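PDB 3RR6: putative uncharacterized protein from Mycobacterium abscessus, which is of unknown function but belongs to the fumarylacetoacetate hydrolase family and may act as a metal-binding isomerase or acetylpyruvate hydrolase. Local coordinates for residues Arg190-Asn194 / Gly195-Gln199; Gly160-Thr163 / Arg164-His168; Val150-Arg153 / Asp154-Arg157. All coordinates share one frame; numbering follows the deposited sequence. Where two conformers were deposited one is given.

The three contacts follow one another in series along the chain, and none nests in or crosses another. All three belong to the part of the chain related to fumarylacetoacetate hydrolase. Interaction 3 comes first: it is the junction where strand 141-152 passes into helix 153-159. Interaction 2 follows two residues later, closing the turn that leads into helix 163-167. These two touch, with centres about 7 Å apart, and the backbone O of Ala-165 is probably hydrogen-bonded to the N of Ala-152. Interaction 1 comes last. It closes the hairpin of strands 188-193 and 196-202, an edge of a five-stranded mixed sheet, with its centre about 20 Å from that of interaction 3.

Interaction 1 (Arg190-Asn194 / Gly195-Gln199)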
loop_
_atom_site.group_PDB
_atom_site.type_symbol
_atom_site.label_atom_id
_atom_site.label_comp_id
_atom_site.label_asym_id
_atom_site.label_seq_id
_atom_site.Cartn_x
_atom_site.Cartn_y
_atom_site.Cartn_z
ATOM N N ARG A 190 -8.388 8.545 -2.734
ATOM C CA ARG A 190 -9.796 8.424 -2.368
ATOM C C ARG A 190 -10.211 6.977 -2.166
ATOM O O ARG A 190 -9.679 6.072 -2.816
ATOM C CB ARG A 190 -10.688 9.143 -3.387
ATOM C CG ARG A 190 -11.147 8.336 -4.544
ATOM C CD ARG A 190 -12.278 9.048 -5.294
ATOM N NE ARG A 190 -12.617 8.264 -6.467
ATOM C CZ ARG A 190 -11.958 8.299 -7.624
ATOM N NH1 ARG A 190 -10.925 9.111 -7.808
ATOM N NH2 ARG A 190 -12.358 7.522 -8.616
ATOM N N THR A 191 -11.144 6.759 -1.247
ATOM C CA THR A 191 -11.652 5.420 -0.957
ATOM C C THR A 191 -13.145 5.404 -1.205
ATOM O O THR A 191 -13.849 6.318 -0.756
ATOM C CB THR A 191 -11.399 5.035 0.502
ATOM O OG1 THR A 191 -9.997 5.107 0.769
ATOM C CG2 THR A 191 -11.910 3.620 0.797
ATOM N N GLU A 192 -13.608 4.385 -1.930
ATOM C CA GLU A 192 -15.034 4.200 -2.207
ATOM C C GLU A 192 -15.512 2.852 -1.685
ATOM O O GLU A 192 -14.800 1.858 -1.769
ATOM C CB GLU A 192 -15.324 4.303 -3.715
ATOM C CG GLU A 192 -14.998 5.638 -4.338
ATOM C CD GLU A 192 -15.334 5.714 -5.826
ATOM O OE1 GLU A 192 -15.903 4.740 -6.375
ATOM O OE2 GLU A 192 -15.042 6.765 -6.443
ATOM N N VAL A 193 -16.723 2.828 -1.144
ATOM C CA VAL A 193 -17.390 1.583 -0.774
ATOM C C VAL A 193 -18.694 1.546 -1.565
ATOM O O VAL A 193 -19.537 2.438 -1.432
ATOM C CB VAL A 193 -17.664 1.501 0.731
ATOM C CG1 VAL A 193 -18.487 0.247 1.077
ATOM C CG2 VAL A 193 -16.359 1.526 1.515
ATOM N N ASN A 194 -18.828 0.532 -2.415
ATOM C CA ASN A 194 -20.002 0.396 -3.291
ATOM C C ASN A 194 -20.277 1.678 -4.090
ATOM O O ASN A 194 -21.428 2.078 -4.267
ATOM C CB ASN A 194 -21.222 -0.025 -2.473
ATOM C CG ASN A 194 -20.973 -1.267 -1.664
ATOM O OD1 ASN A 194 -20.217 -2.149 -2.085
ATOM N ND2 ASN A 194 -21.592 -1.342 -0.487
ATOM N N GLY A 195 -19.196 2.316 -4.542
ATOM C CA GLY A 195 -19.267 3.525 -5.349
ATOM C C GLY A 195 -19.508 4.825 -4.602
ATOM O O GLY A 195 -19.625 5.874 -5.235
ATOM N N GLN A 196 -19.599 4.760 -3.273
ATOM C CA GLN A 196 -19.842 5.933 -2.436
ATOM C C GLN A 196 -18.488 6.381 -1.867
ATOM O O GLN A 196 -17.754 5.556 -1.319
ATOM C CB GLN A 196 -20.805 5.563 -1.304
ATOM C CG GLN A 196 -22.185 5.080 -1.785
ATOM C CD GLN A 196 -23.000 4.415 -0.688
ATOM O OE1 GLN A 196 -22.626 4.441 0.486
ATOM N NE2 GLN A 196 -24.119 3.804 -1.068
ATOM N N VAL A 197 -18.156 7.663 -2.002
ATOM C CA VAL A 197 -16.847 8.162 -1.553
ATOM C C VAL A 197 -16.832 8.349 -0.033
ATOM O O VAL A 197 -17.597 9.168 0.515
ATOM C CB VAL A 197 -16.446 9.474 -2.264
ATOM C CG1 VAL A 197 -15.097 9.982 -1.731
ATOM C CG2 VAL A 197 -16.384 9.275 -3.794
ATOM N N ARG A 198 -15.957 7.586 0.620
ATOM C CA ARG A 198 -15.804 7.589 2.078
ATOM C C ARG A 198 -14.627 8.448 2.515
ATOM O O ARG A 198 -14.700 9.127 3.535
ATOM C CB ARG A 198 -15.566 6.164 2.589
ATOM C CG ARG A 198 -16.747 5.230 2.453
ATOM C CD ARG A 198 -17.726 5.389 3.600
ATOM N NE ARG A 198 -18.738 4.346 3.555
ATOM C CZ ARG A 198 -18.623 3.169 4.166
ATOM N NH1 ARG A 198 -17.543 2.881 4.905
ATOM N NH2 ARG A 198 -19.597 2.287 4.042
ATOM N N GLN A 199 -13.519 8.365 1.772
ATOM C CA GLN A 199 -12.322 9.153 2.067
ATOM C C GLN A 199 -11.896 9.878 0.809
ATOM O O GLN A 199 -11.968 9.314 -0.276
ATOM C CB GLN A 199 -11.153 8.251 2.496
ATOM C CG GLN A 199 -11.446 7.336 3.680
ATOM C CD GLN A 199 -10.235 6.521 4.095
ATOM O OE1 GLN A 199 -9.988 5.416 3.573
ATOM N NE2 GLN A 199 -9.475 7.050 5.048
HETATM O O HOH W 1 -16.345 0.785 -4.579
HETATM O O HOH W 2 -22.894 1.133 1.424
#
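Thr-191 and Gln-199 form an antiparallel hydrogen-bonded pair, with their side chains side by side. Thr-191 OG1 stands beside its backbone N (chi1 -58°) and donates to Gln-199 OE1 at 2.8 Å, from above the amide plane and 40° out of it. Gln-199 OE1 also accepts from Gly-119 N, and NE2 binds Thr-233 OG1. Thr-191 N donates to Gln-199 O. Thr-191 O takes two donors, Arg-198 N at 2.8 Å and Gln-199 N at 3.3 Å. Arg-198 and Gln-199 both stand opposite Thr-191, a classic beta bulge that shifts the register by one.

A type I' turn from Val-193 to Gln-196 closes the hairpin. Val-193 N donates to Gln-196 O at 2.9 Å, and Gln-196 N returns a bond to Val-193 O. In the turn, Gly-195 N donates to a water at 3.2 Å. Asn-194 OD1 accepts from Thr-245 N, and ND2 donates to Asp-244 OD1.

In one of two modelled conformers, Arg-198 lays one face of its guanidinium on Val-193, with CG2 3.8 Å above the centre of the plane, and its NH1 donates to Pro-239 O. Glu-192 and Val-197 lie on the other face of the sheet. There Arg-190 NE forms a salt bridge with Glu-192 OE2 at 2.9 Å, while Glu-192 CG touches Val-197 CG2.

The buried Gln-199 amide has partners at both oxygen and nitrogen, which fixes its flip and ties the hairpin to its neighbours.

Interaction 2 (Gly160-Thr163 / Arg164-His168); sequences GQWT and RAKGH. With EDO (1,2-ethanediol), chain E.
Trp-162 and Lys-166 both place CG beside the backbone N (chi1 -58° and -68°), and their side chains run alongside each other in the same direction. The lysine chain stays extended as far as CE, which carries its methylenes along the tryptophan. Lys-166 CD lies 3.9 Å from Trp-162 CB, and Lys-166 CE meets the ring obliquely, 4.0 Å from Trp-162 CE3. The last torsion bends, and NZ reaches a salt bridge with Asp-149 and a hydrogen bond with Ser-151 OG. The charged end therefore belongs to strand 141-152 and the aliphatic part to the tryptophan. The Trp-162 ring also meets Phe-92.

The backbone here forms a short, weakly bonded helix of about one turn, 163-167, directly after the loop from helix 153-159, in the fumarylacetoacetate hydrolase-like domain. Lys-166 N donates to Trp-162 O at 3.0 Å. A second bond from Lys-166 N to Thr-163 O is weak, at 3.4 Å. Gly-167 N follows with a bond to Arg-164 O.

The Arg-164 side chain leaves the turn with CG anti to the backbone N and bends at its third torsion (chi3 72°). This turns the guanidinium edge to a bound 1,2-ethanediol, probably from the crystallisation liquor. Arg-164 NH1 donates to O1 of the diol at 2.9 Å, and NH2 makes a salt bridge with Asp-159. O1 of the diol also lies at the edge of the His-168 ring, 3.6 Å from His-168 CE1, and Ser-111 OG is hydrogen-bonded to the diol as well. One water joins the two segments: it lies 2.7 Å from Gln-161 O, to which it probably donates, and accepts from Ala-165 N at 2.9 Å.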
loop_
_atom_site.group_PDB
_atom_site.type_symbol
_atom_site.label_atom_id
_atom_site.label_comp_id
_atom_site.label_asym_id
_atom_site.label_seq_id
_atom_site.Cartn_x
_atom_site.Cartn_y
_atom_site.Cartn_z
ATOM N N GLY A 160 -5.330 -3.266 22.950
ATOM C CA GLY A 160 -4.488 -2.066 23.071
ATOM C C GLY A 160 -3.513 -1.971 21.914
ATOM O O GLY A 160 -3.517 -0.999 21.139
ATOM N N GLN A 161 -2.668 -2.985 21.795
ATOM C CA GLN A 161 -1.807 -3.145 20.640
ATOM C C GLN A 161 -2.662 -3.406 19.403
ATOM O O GLN A 161 -3.720 -4.039 19.487
ATOM C CB GLN A 161 -0.817 -4.292 20.872
ATOM C CG GLN A 161 0.188 -4.011 21.981
ATOM C CD GLN A 161 0.940 -2.712 21.759
ATOM O OE1 GLN A 161 1.716 -2.585 20.810
ATOM N NE2 GLN A 161 0.696 -1.730 22.629
ATOM N N TRP A 162 -2.219 -2.907 18.258
ATOM C CA TRP A 162 -3.001 -3.035 17.032
ATOM C C TRP A 162 -2.595 -4.212 16.165
ATOM O O TRP A 162 -3.180 -4.398 15.106
ATOM C CB TRP A 162 -2.894 -1.764 16.178
ATOM C CG TRP A 162 -3.328 -0.523 16.870
ATOM C CD1 TRP A 162 -4.218 -0.421 17.894
ATOM C CD2 TRP A 162 -2.881 0.802 16.583
ATOM N NE1 TRP A 162 -4.358 0.900 18.262
ATOM C CE2 TRP A 162 -3.544 1.667 17.476
ATOM C CE3 TRP A 162 -1.971 1.340 15.664
ATOM C CZ2 TRP A 162 -3.328 3.050 17.478
ATOM C CZ3 TRP A 162 -1.760 2.718 15.663
ATOM C CH2 TRP A 162 -2.442 3.552 16.562
ATOM N N THR A 163 -1.613 -5.007 16.599
ATOM C CA THR A 163 -1.066 -6.071 15.751
ATOM C C THR A 163 -2.117 -7.083 15.322
ATOM O O THR A 163 -2.225 -7.382 14.139
ATOM C CB THR A 163 0.094 -6.821 16.411
ATOM O OG1 THR A 163 1.173 -5.908 16.655
ATOM C CG2 THR A 163 0.605 -7.943 15.498
ATOM N N ARG A 164 -2.884 -7.615 16.264
ATOM C CA ARG A 164 -3.917 -8.577 15.858
ATOM C C ARG A 164 -4.938 -7.919 14.939
ATOM O O ARG A 164 -5.275 -8.457 13.878
ATOM C CB ARG A 164 -4.635 -9.213 17.054
ATOM C CG ARG A 164 -5.888 -9.995 16.656
ATOM C CD ARG A 164 -6.445 -10.836 17.777
ATOM N NE ARG A 164 -7.073 -10.048 18.825
ATOM C CZ ARG A 164 -8.314 -10.213 19.288
ATOM N NH1 ARG A 164 -9.138 -11.119 18.773
ATOM N NH2 ARG A 164 -8.744 -9.444 20.288
ATOM N N ALA A 165 -5.434 -6.752 15.351
ATOM C CA ALA A 165 -6.445 -6.025 14.588
ATOM C C ALA A 165 -6.087 -5.825 13.129
ATOM O O ALA A 165 -6.955 -5.864 12.248
ATOM C CB ALA A 165 -6.696 -4.670 15.233
ATOM N N LYS A 166 -4.804 -5.577 12.878
ATOM C CA LYS A 166 -4.321 -5.251 11.541
ATOM C C LYS A 166 -3.626 -6.410 10.848
ATOM O O LYS A 166 -3.194 -6.274 9.697
ATOM C CB LYS A 166 -3.383 -4.053 11.638
ATOM C CG LYS A 166 -4.119 -2.769 12.025
ATOM C CD LYS A 166 -3.151 -1.665 12.240
ATOM C CE LYS A 166 -3.846 -0.366 12.591
ATOM N NZ LYS A 166 -4.576 0.268 11.445
ATOM N N GLY A 167 -3.549 -7.557 11.526
ATOM C CA GLY A 167 -2.685 -8.652 11.095
ATOM C C GLY A 167 -3.356 -9.905 10.573
ATOM O O GLY A 167 -2.675 -10.888 10.247
ATOM N N HIS A 168 -4.682 -9.897 10.503
ATOM C CA HIS A 168 -5.429 -11.022 9.956
ATOM C C HIS A 168 -5.063 -11.253 8.489
ATOM O O HIS A 168 -4.779 -10.311 7.750
ATOM C CB HIS A 168 -6.937 -10.777 10.080
ATOM C CG HIS A 168 -7.414 -10.666 11.493
ATOM N ND1 HIS A 168 -7.690 -11.764 12.276
ATOM C CD2 HIS A 168 -7.675 -9.579 12.259
ATOM C CE1 HIS A 168 -8.088 -11.359 13.469
ATOM N NE2 HIS A 168 -8.088 -10.037 13.486
HETATM C C1 EDO E . -8.285 -14.317 16.669
HETATM O O1 EDO E . -8.882 -13.026 16.553
HETATM C C2 EDO E . -8.599 -14.891 18.035
HETATM O O2 EDO E . -10.006 -15.182 18.126
HETATM O O HOH W 3 -5.233 -5.761 18.059
#

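Interaction 3 (Val150-Arg153 / Asp154-Arg157); sequences VSAR and DHQR
Ala-152 ends strand 141-152 and is the N-cap of helix 153-159, where its O accepts from Gln-156 N at 3.2 Å and more weakly from His-155 N at 3.0 Å. This is a direct strand-to-helix junction. The next helical bond runs from Arg-157 N to Arg-153 O at 3.1 Å.

The methyl group of Ala-152 sits over one face of the His-155 ring. This is a CH-pi contact: Ala-152 CB is 4.0 Å from the ring centroid and 28° off the normal. Both ring nitrogens of His-155 have partners, NE2 with Ser-111 O and ND1 with His-168 NE2. These two bonds fix the rotation of the ring under the methyl group.

Asp-154 turns CG between its backbone N and carbonyl carbon (chi1 49°). This brings the carboxylate back past the start of the helix, where OD2 accepts from Thr-113 N and OD1 from Glu-114 N. The aspartate thus ties the first turn to the chain entering strand 115-125.

Arg-153 and Gln-156 meet on another side of the helix. The arginine chain curls at its second and third torsions (chi2 -56°), and Arg-153 NE comes to 3.1 Å from Gln-156 OE1. Gln-156 OE1 also lies 3.8 Å from Ser-151 CB. Arg-157 folds back along the helix and forms a salt bridge with Glu-114 through NH1. One face of the Arg-157 guanidinium passes Arg-153 O, which sits 3.8 Å above that plane, nearer its margin than its centre.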
loop_
_atom_site.group_PDB
_atom_site.type_symbol
_atom_site.label_atom_id
_atom_site.label_comp_id
_atom_site.label_asym_id
_atom_site.label_seq_id
_atom_site.Cartn_x
_atom_site.Cartn_y
_atom_site.Cartn_z
ATOM N N VAL A 150 -6.523 -2.590 6.419
ATOM C CA VAL A 150 -7.772 -3.105 6.963
ATOM C C VAL A 150 -7.569 -3.428 8.448
ATOM O O VAL A 150 -6.546 -4.010 8.835
ATOM C CB VAL A 150 -8.271 -4.346 6.190
ATOM C CG1 VAL A 150 -9.615 -4.844 6.761
ATOM C CG2 VAL A 150 -8.426 -4.047 4.682
ATOM N N SER A 151 -8.536 -3.024 9.276
ATOM C CA SER A 151 -8.362 -3.039 10.728
ATOM C C SER A 151 -9.629 -3.480 11.457
ATOM O O SER A 151 -10.697 -2.893 11.246
ATOM C CB SER A 151 -8.005 -1.625 11.218
ATOM O OG SER A 151 -6.872 -1.099 10.532
ATOM N N ALA A 152 -9.506 -4.471 12.333
ATOM C CA ALA A 152 -10.599 -4.871 13.225
ATOM C C ALA A 152 -10.597 -3.988 14.469
ATOM O O ALA A 152 -9.826 -4.202 15.414
ATOM C CB ALA A 152 -10.483 -6.357 13.600
ATOM N N ARG A 153 -11.454 -2.970 14.449
ATOM C CA ARG A 153 -11.481 -1.970 15.520
ATOM C C ARG A 153 -11.794 -2.597 16.881
ATOM O O ARG A 153 -11.287 -2.142 17.908
ATOM C CB ARG A 153 -12.504 -0.862 15.211
ATOM C CG ARG A 153 -12.380 -0.176 13.855
ATOM C CD ARG A 153 -11.011 0.434 13.571
ATOM N NE ARG A 153 -10.646 1.512 14.494
ATOM C CZ ARG A 153 -10.785 2.819 14.257
ATOM N NH1 ARG A 153 -11.299 3.266 13.114
ATOM N NH2 ARG A 153 -10.407 3.697 15.183
ATOM N N ASP A 154 -12.633 -3.630 16.900
ATOM C CA ASP A 154 -12.952 -4.310 18.154
ATOM C C ASP A 154 -11.721 -4.978 18.759
ATOM O O ASP A 154 -11.567 -5.036 19.976
ATOM C CB ASP A 154 -14.121 -5.304 18.014
ATOM C CG ASP A 154 -13.981 -6.258 16.841
ATOM O OD1 ASP A 154 -13.674 -5.809 15.715
ATOM O OD2 ASP A 154 -14.240 -7.471 17.040
ATOM N N HIS A 155 -10.822 -5.454 17.908
ATOM C CA HIS A 155 -9.592 -6.062 18.403
ATOM C C HIS A 155 -8.617 -5.027 18.940
ATOM O O HIS A 155 -7.916 -5.302 19.909
ATOM C CB HIS A 155 -8.941 -6.924 17.322
ATOM C CG HIS A 155 -9.777 -8.096 16.934
ATOM N ND1 HIS A 155 -9.438 -8.949 15.904
ATOM C CD2 HIS A 155 -10.950 -8.551 17.435
ATOM C CE1 HIS A 155 -10.374 -9.875 15.783
ATOM N NE2 HIS A 155 -11.299 -9.662 16.709
ATOM N N GLN A 156 -8.587 -3.844 18.335
ATOM C CA GLN A 156 -7.771 -2.737 18.847
ATOM C C GLN A 156 -8.225 -2.373 20.267
ATOM O O GLN A 156 -7.404 -2.165 21.160
ATOM C CB GLN A 156 -7.863 -1.507 17.934
ATOM C CG GLN A 156 -7.289 -1.709 16.534
ATOM C CD GLN A 156 -7.304 -0.458 15.658
ATOM O OE1 GLN A 156 -8.159 -0.313 14.797
ATOM N NE2 GLN A 156 -6.345 0.440 15.873
ATOM N N ARG A 157 -9.539 -2.302 20.475
ATOM C CA ARG A 157 -10.082 -1.980 21.796
ATOM C C ARG A 157 -9.751 -3.055 22.832
ATOM O O ARG A 157 -9.408 -2.731 23.971
ATOM C CB ARG A 157 -11.591 -1.750 21.728
ATOM C CG ARG A 157 -11.990 -0.484 20.988
ATOM C CD ARG A 157 -13.447 -0.136 21.262
ATOM N NE ARG A 157 -14.360 -1.176 20.786
ATOM C CZ ARG A 157 -14.879 -1.243 19.557
ATOM N NH1 ARG A 157 -14.591 -0.332 18.637
ATOM N NH2 ARG A 157 -15.700 -2.240 19.244
#